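Local coordinates for protein histone-lysine n-methyltransferase, H3 lysine-4 specific (Saccharomyces cerevisiae, PDB 2J8A) that methylates histone H3 on a lysine near its N-terminus as the Set1 subunit of COMPASS, and is seen here as its N-terminal RRM-fold domain, at residues G31-F36 with Y51-A56; F70-K75 with F88-N93. All coordinates share one frame; numbering follows the deposited sequence.

Contact 1. Residues G31-F36 with Y51-A56; sequences GEISHF and YLIKYA
Phe36 and Ile53 lie side by side and point the same way, a pair at the heart of the apolar side of an antiparallel strand pairing. With CG anti to the backbone N (chi1 172°), the Phe36 ring lies alongside Ile53, and its CD1 sits 3.4 Å from CG1 of Ile53, an oblique approach. At the far end of the same ring, CZ of Phe36 reaches CD1 of Tyr51 at 3.8 Å; the two ring planes are nearly parallel, at 25°, but slid so far apart, with centroids 5.8 Å from each other, that they scarcely overlap.

The other branch of Ile53 serves Ile33. CG2 of Ile53 meets CG2 of Ile33 at 3.5 Å, the two side chains slanting across one another, while CG1 of Ile33 also rests against CE2 of Tyr55. The Tyr55 ring has the carbonyl oxygen of Glu32 at its edge, in plane with it, and its hydroxyl is hydrogen-bonded to Phe27 O in helix 20-28, which ties the chain leaving the hairpin to that helix. On the side that carries His35 and Lys54, CB of His35 meets CG of Lys54, and CG of Lys54 also comes to 3.5 Å from OG of Ser34.

The backbones are joined by Lys54 N to His35 O, 3.0 Å, and by Ala56 N to Glu32 O. Phe36 and Ile53 form a non-hydrogen-bonded antiparallel pair. Helix 20-28 covers their apolar face, with Phe27 on Ile53 and Lys24 on Phe36. This is the hairpin of strands 35-40 and 47-54, the β2-β3 pair of the βαββαβ RRM fold, packed on its first helix.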
loop_
_atom_site.group_PDB
_atom_site.type_symbol
_atom_site.label_atom_id
_atom_site.label_comp_id
_atom_site.label_asym_id
_atom_site.label_seq_id
_atom_site.Cartn_x
_atom_site.Cartn_y
_atom_site.Cartn_z
ATOM N N GLY A 31 4.546 -7.835 14.122
ATOM C CA GLY A 31 5.851 -8.244 13.876
ATOM C C GLY A 31 6.702 -7.040 14.013
ATOM O O GLY A 31 6.282 -5.868 13.845
ATOM N N GLU A 32 7.913 -7.330 14.438
ATOM C CA GLU A 32 8.967 -6.379 14.515
ATOM C C GLU A 32 9.121 -6.235 12.963
ATOM O O GLU A 32 9.055 -7.309 12.234
ATOM C CB GLU A 32 10.101 -7.123 15.198
ATOM C CG GLU A 32 11.180 -6.294 15.794
ATOM C CD GLU A 32 12.245 -6.032 14.745
ATOM O OE1 GLU A 32 12.669 -7.008 14.036
ATOM O OE2 GLU A 32 12.605 -4.829 14.615
ATOM N N ILE A 33 9.190 -4.961 12.455
ATOM C CA ILE A 33 9.234 -4.668 11.019
ATOM C C ILE A 33 10.699 -4.476 10.596
ATOM O O ILE A 33 11.305 -3.435 10.767
ATOM C CB ILE A 33 8.325 -3.497 10.647
ATOM C CG1 ILE A 33 6.924 -4.003 10.559
ATOM C CG2 ILE A 33 8.672 -2.951 9.292
ATOM C CD1 ILE A 33 5.821 -3.103 10.938
ATOM N N SER A 34 11.277 -5.496 9.995
ATOM C CA SER A 34 12.637 -5.332 9.510
ATOM C C SER A 34 12.913 -4.108 8.652
ATOM O O SER A 34 14.052 -3.820 8.403
ATOM C CB SER A 34 12.999 -6.590 8.712
ATOM O OG SER A 34 13.996 -6.304 7.736
ATOM N N HIS A 35 11.893 -3.446 8.108
ATOM C CA HIS A 35 12.036 -2.584 6.859
ATOM C C HIS A 35 10.680 -2.150 6.384
ATOM O O HIS A 35 9.776 -3.005 6.224
ATOM C CB HIS A 35 12.607 -3.341 5.650
ATOM C CG HIS A 35 12.961 -2.453 4.475
ATOM N ND1 HIS A 35 12.063 -2.136 3.451
ATOM C CD2 HIS A 35 14.130 -1.805 4.161
ATOM C CE1 HIS A 35 12.659 -1.336 2.571
ATOM N NE2 HIS A 35 13.912 -1.120 2.974
ATOM N N PHE A 36 10.567 -0.849 6.090
ATOM C CA PHE A 36 9.290 -0.274 5.658
ATOM C C PHE A 36 9.476 0.809 4.638
ATOM O O PHE A 36 10.149 1.776 4.905
ATOM C CB PHE A 36 8.622 0.305 6.829
ATOM C CG PHE A 36 7.422 1.089 6.534
ATOM C CD1 PHE A 36 6.124 0.488 6.683
ATOM C CD2 PHE A 36 7.529 2.425 6.215
ATOM C CE1 PHE A 36 4.878 1.246 6.469
ATOM C CE2 PHE A 36 6.346 3.207 6.018
ATOM C CZ PHE A 36 4.988 2.629 6.181
ATOM N N TYR A 51 2.864 0.729 0.165
ATOM C CA TYR A 51 4.050 0.439 1.072
ATOM C C TYR A 51 4.461 -1.002 0.993
ATOM O O TYR A 51 3.552 -1.863 0.933
ATOM C CB TYR A 51 3.516 0.547 2.417
ATOM C CG TYR A 51 2.665 1.726 2.542
ATOM C CD1 TYR A 51 3.279 2.989 2.821
ATOM C CD2 TYR A 51 1.260 1.671 2.378
ATOM C CE1 TYR A 51 2.533 4.120 3.002
ATOM C CE2 TYR A 51 0.509 2.876 2.518
ATOM C CZ TYR A 51 1.178 4.033 2.859
ATOM O OH TYR A 51 0.586 5.262 3.057
ATOM N N LEU A 52 5.753 -1.235 0.952
ATOM C CA LEU A 52 6.345 -2.505 1.129
ATOM C C LEU A 52 6.773 -2.589 2.585
ATOM O O LEU A 52 7.762 -1.884 3.036
ATOM C CB LEU A 52 7.709 -2.541 0.441
ATOM C CG LEU A 52 8.215 -3.855 -0.229
ATOM C CD1 LEU A 52 9.739 -4.018 -0.298
ATOM C CD2 LEU A 52 7.453 -5.092 0.219
ATOM N N ILE A 53 6.112 -3.460 3.346
ATOM C CA ILE A 53 6.633 -3.821 4.699
ATOM C C ILE A 53 7.152 -5.254 4.768
ATOM O O ILE A 53 6.418 -6.154 4.451
ATOM C CB ILE A 53 5.536 -3.746 5.661
ATOM C CG1 ILE A 53 4.820 -2.432 5.421
ATOM C CG2 ILE A 53 6.111 -3.832 6.998
ATOM C CD1 ILE A 53 3.703 -2.285 6.338
ATOM N N LYS A 54 8.396 -5.432 5.185
ATOM C CA LYS A 54 9.083 -6.751 5.299
ATOM C C LYS A 54 9.294 -7.046 6.726
ATOM O O LYS A 54 9.813 -6.175 7.501
ATOM C CB LYS A 54 10.431 -6.670 4.622
ATOM C CG LYS A 54 11.626 -7.190 5.304
ATOM C CD LYS A 54 11.920 -8.640 4.944
ATOM C CE LYS A 54 13.149 -8.892 4.025
ATOM N NZ LYS A 54 12.956 -10.359 3.599
ATOM N N TYR A 55 8.886 -8.241 7.139
ATOM C CA TYR A 55 8.991 -8.475 8.582
ATOM C C TYR A 55 10.358 -9.068 9.094
ATOM O O TYR A 55 11.149 -9.671 8.301
ATOM C CB TYR A 55 7.840 -9.284 9.027
ATOM C CG TYR A 55 6.566 -8.505 9.158
ATOM C CD1 TYR A 55 5.547 -8.643 8.246
ATOM C CD2 TYR A 55 6.306 -7.679 10.287
ATOM C CE1 TYR A 55 4.285 -7.953 8.455
ATOM C CE2 TYR A 55 5.036 -6.970 10.479
ATOM C CZ TYR A 55 4.082 -7.109 9.555
ATOM O OH TYR A 55 2.864 -6.444 9.695
ATOM N N ALA A 56 10.663 -8.810 10.412
ATOM C CA ALA A 56 11.412 -9.780 11.401
ATOM C C ALA A 56 12.810 -10.303 11.004
ATOM O O ALA A 56 13.013 -11.540 10.928
ATOM C CB ALA A 56 10.435 -11.016 11.964
#

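Contact 2. Residues F70-K75 with F88-N93; sequences FSAVRK and FEVILN
Val73 turns CG1 anti to its backbone N (chi1 165°) and CG2 anti to its carbonyl carbon, and both branches find strand 88-92. CG1 of Val73 stands 3.6 Å from the carbonyl oxygen of Val90, a van der Waals approach to a backbone atom. CG2 of Val73 lies 3.8 Å from C of Ile91, and the same CG2 of Val73 is 3.9 Å from CG of Leu92. One valine therefore spans three successive strand residues.

Val90 answers from the strand. Its CB points toward the helix, and CG1 of Val90, anti to the backbone N (chi1 -168°), approaches the carbonyl oxygen of Ala72 at 3.8 Å. The same methyl faces CG2 of Val73 at 4.3 Å and, more distantly, CB of Ala72. Leu92 works from the end of the strand: CD1 of Leu92 comes to the edge of the Phe70 ring, near its plane, 4.1 Å from CD2 of Phe70, the two side chains crossing obliquely. One face of that ring carries CB of Arg74, from the next turn of its own helix, offset towards the rim.

No hydrogen bond joins the two segments; aliphatic side chains, the rim of one phenyl ring and main-chain atoms make up the interface, which buries 240 Å² in total. The axes of helix 70-75 and strand 88-92 approach to 7.0 Å, and their directions differ by 143°, so the helix runs roughly antiparallel to the strand at a considerable slant.

In the wider fold, helix 65-75 lies against one side of the antiparallel sheet. Val90 also packs on Ile5 of strand 4-9, to which strand 86-92 is bonded through Ile91 with Val6 and Glu89 with Tyr8.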
loop_
_atom_site.group_PDB
_atom_site.type_symbol
_atom_site.label_atom_id
_atom_site.label_comp_id
_atom_site.label_asym_id
_atom_site.label_seq_id
_atom_site.Cartn_x
_atom_site.Cartn_y
_atom_site.Cartn_z
ATOM N N PHE A 70 1.706 -13.335 7.111
ATOM C CA PHE A 70 0.452 -13.826 6.605
ATOM C C PHE A 70 -0.688 -13.364 7.431
ATOM O O PHE A 70 -1.799 -13.277 6.993
ATOM C CB PHE A 70 0.457 -15.280 6.441
ATOM C CG PHE A 70 -0.758 -15.824 5.843
ATOM C CD1 PHE A 70 -1.677 -16.527 6.611
ATOM C CD2 PHE A 70 -0.962 -15.806 4.459
ATOM C CE1 PHE A 70 -2.850 -17.236 6.054
ATOM C CE2 PHE A 70 -2.129 -16.496 3.855
ATOM C CZ PHE A 70 -3.079 -17.184 4.702
ATOM N N SER A 71 -0.424 -12.972 8.639
ATOM C CA SER A 71 -1.592 -12.690 9.487
ATOM C C SER A 71 -1.959 -11.311 8.994
ATOM O O SER A 71 -3.158 -11.043 8.704
ATOM C CB SER A 71 -1.278 -12.742 10.999
ATOM O OG SER A 71 0.059 -12.321 11.101
ATOM N N ALA A 72 -0.923 -10.488 8.835
ATOM C CA ALA A 72 -1.132 -9.177 8.263
ATOM C C ALA A 72 -2.075 -9.301 7.101
ATOM O O ALA A 72 -3.055 -8.602 7.023
ATOM C CB ALA A 72 0.133 -8.588 7.827
ATOM N N VAL A 73 -1.854 -10.273 6.221
ATOM C CA VAL A 73 -2.702 -10.293 5.016
ATOM C C VAL A 73 -4.029 -10.713 5.463
ATOM O O VAL A 73 -5.002 -10.678 4.730
ATOM C CB VAL A 73 -2.183 -11.325 4.060
ATOM C CG1 VAL A 73 -3.211 -11.672 2.943
ATOM C CG2 VAL A 73 -0.886 -10.836 3.535
ATOM N N ARG A 74 -4.085 -11.234 6.662
ATOM C CA ARG A 74 -5.183 -12.099 6.830
ATOM C C ARG A 74 -6.213 -11.758 7.855
ATOM O O ARG A 74 -7.460 -11.963 7.602
ATOM C CB ARG A 74 -4.707 -13.465 7.060
ATOM C CG ARG A 74 -5.820 -14.326 6.705
ATOM C CD ARG A 74 -5.957 -14.209 5.246
ATOM N NE ARG A 74 -6.306 -15.508 4.748
ATOM C CZ ARG A 74 -6.625 -15.767 3.497
ATOM N NH1 ARG A 74 -6.689 -14.775 2.572
ATOM N NH2 ARG A 74 -6.901 -17.032 3.176
ATOM N N LYS A 75 -5.673 -11.222 8.978
ATOM C CA LYS A 75 -6.448 -10.724 10.103
ATOM C C LYS A 75 -7.611 -10.008 9.416
ATOM O O LYS A 75 -8.774 -10.297 9.668
ATOM C CB LYS A 75 -5.573 -9.836 11.012
ATOM C CG LYS A 75 -5.783 -9.952 12.671
ATOM C CD LYS A 75 -5.194 -11.250 13.593
ATOM C CE LYS A 75 -5.974 -12.662 13.376
ATOM N NZ LYS A 75 -7.175 -13.075 14.283
ATOM N N PHE A 88 -7.219 -0.196 3.299
ATOM C CA PHE A 88 -6.102 -0.666 2.443
ATOM C C PHE A 88 -6.240 -2.117 2.048
ATOM O O PHE A 88 -7.121 -2.767 2.559
ATOM C CB PHE A 88 -4.798 -0.490 3.125
ATOM C CG PHE A 88 -4.386 0.866 3.134
ATOM C CD1 PHE A 88 -3.429 1.323 2.220
ATOM C CD2 PHE A 88 -4.979 1.739 3.972
ATOM C CE1 PHE A 88 -2.979 2.661 2.211
ATOM C CE2 PHE A 88 -4.579 3.035 3.993
ATOM C CZ PHE A 88 -3.571 3.524 3.117
ATOM N N GLU A 89 -5.426 -2.613 1.131
ATOM C CA GLU A 89 -5.426 -4.004 0.880
ATOM C C GLU A 89 -4.062 -4.393 1.259
ATOM O O GLU A 89 -3.126 -3.543 1.369
ATOM C CB GLU A 89 -5.636 -4.289 -0.562
ATOM C CG GLU A 89 -6.886 -3.708 -1.200
ATOM C CD GLU A 89 -8.153 -4.379 -0.813
ATOM O OE1 GLU A 89 -8.174 -5.028 0.224
ATOM O OE2 GLU A 89 -9.201 -4.255 -1.533
ATOM N N VAL A 90 -3.885 -5.662 1.499
ATOM C CA VAL A 90 -2.621 -6.081 2.057
ATOM C C VAL A 90 -2.434 -7.422 1.471
ATOM O O VAL A 90 -3.333 -8.302 1.570
ATOM C CB VAL A 90 -2.776 -6.483 3.558
ATOM C CG1 VAL A 90 -1.496 -6.627 4.145
ATOM C CG2 VAL A 90 -3.487 -5.486 4.359
ATOM N N ILE A 91 -1.297 -7.638 0.890
ATOM C CA ILE A 91 -1.124 -8.942 0.248
ATOM C C ILE A 91 0.361 -9.353 0.301
ATOM O O ILE A 91 1.248 -8.441 0.595
ATOM C CB ILE A 91 -1.533 -8.895 -1.219
ATOM C CG1 ILE A 91 -0.696 -7.841 -1.972
ATOM C CG2 ILE A 91 -2.981 -8.850 -1.410
ATOM C CD1 ILE A 91 -1.158 -7.678 -3.343
ATOM N N LEU A 92 0.672 -10.624 0.021
ATOM C CA LEU A 92 2.133 -10.949 0.106
ATOM C C LEU A 92 2.864 -10.440 -1.114
ATOM O O LEU A 92 2.331 -10.534 -2.291
ATOM C CB LEU A 92 2.393 -12.483 0.190
ATOM C CG LEU A 92 1.626 -12.964 1.393
ATOM C CD1 LEU A 92 1.111 -14.458 1.245
ATOM C CD2 LEU A 92 2.547 -12.738 2.512
ATOM N N ASN A 93 4.052 -9.947 -0.887
ATOM C CA ASN A 93 4.725 -9.339 -1.964
ATOM C C ASN A 93 5.279 -10.503 -2.642
ATOM O O ASN A 93 6.459 -10.683 -2.663
ATOM C CB ASN A 93 5.894 -8.507 -1.490
ATOM C CG ASN A 93 6.645 -7.973 -2.642
ATOM O OD1 ASN A 93 6.130 -7.843 -3.769
ATOM N ND2 ASN A 93 7.829 -7.626 -2.416
#

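The two contacts occupy different parts of one RRM sheet, whose strand 4-9 separates strand 47-54 of contact 1 from strand 86-92 of contact 2. Their centres are about 12 Å apart, yet they touch directly. On the helix-covered side, OH of Tyr55 lies 3.9 Å from CB of Ala72, so a residue at the end of the hairpin packs on the helix of contact 2. CE2 of Tyr51 also meets CE1 of Phe88 at 3.5 Å, and CD2 of Leu52 packs near ND2 of Asn93. Along the chain contact 1 closes before contact 2 opens, helix 65-75 following strand 47-54, and both reach the same sheet.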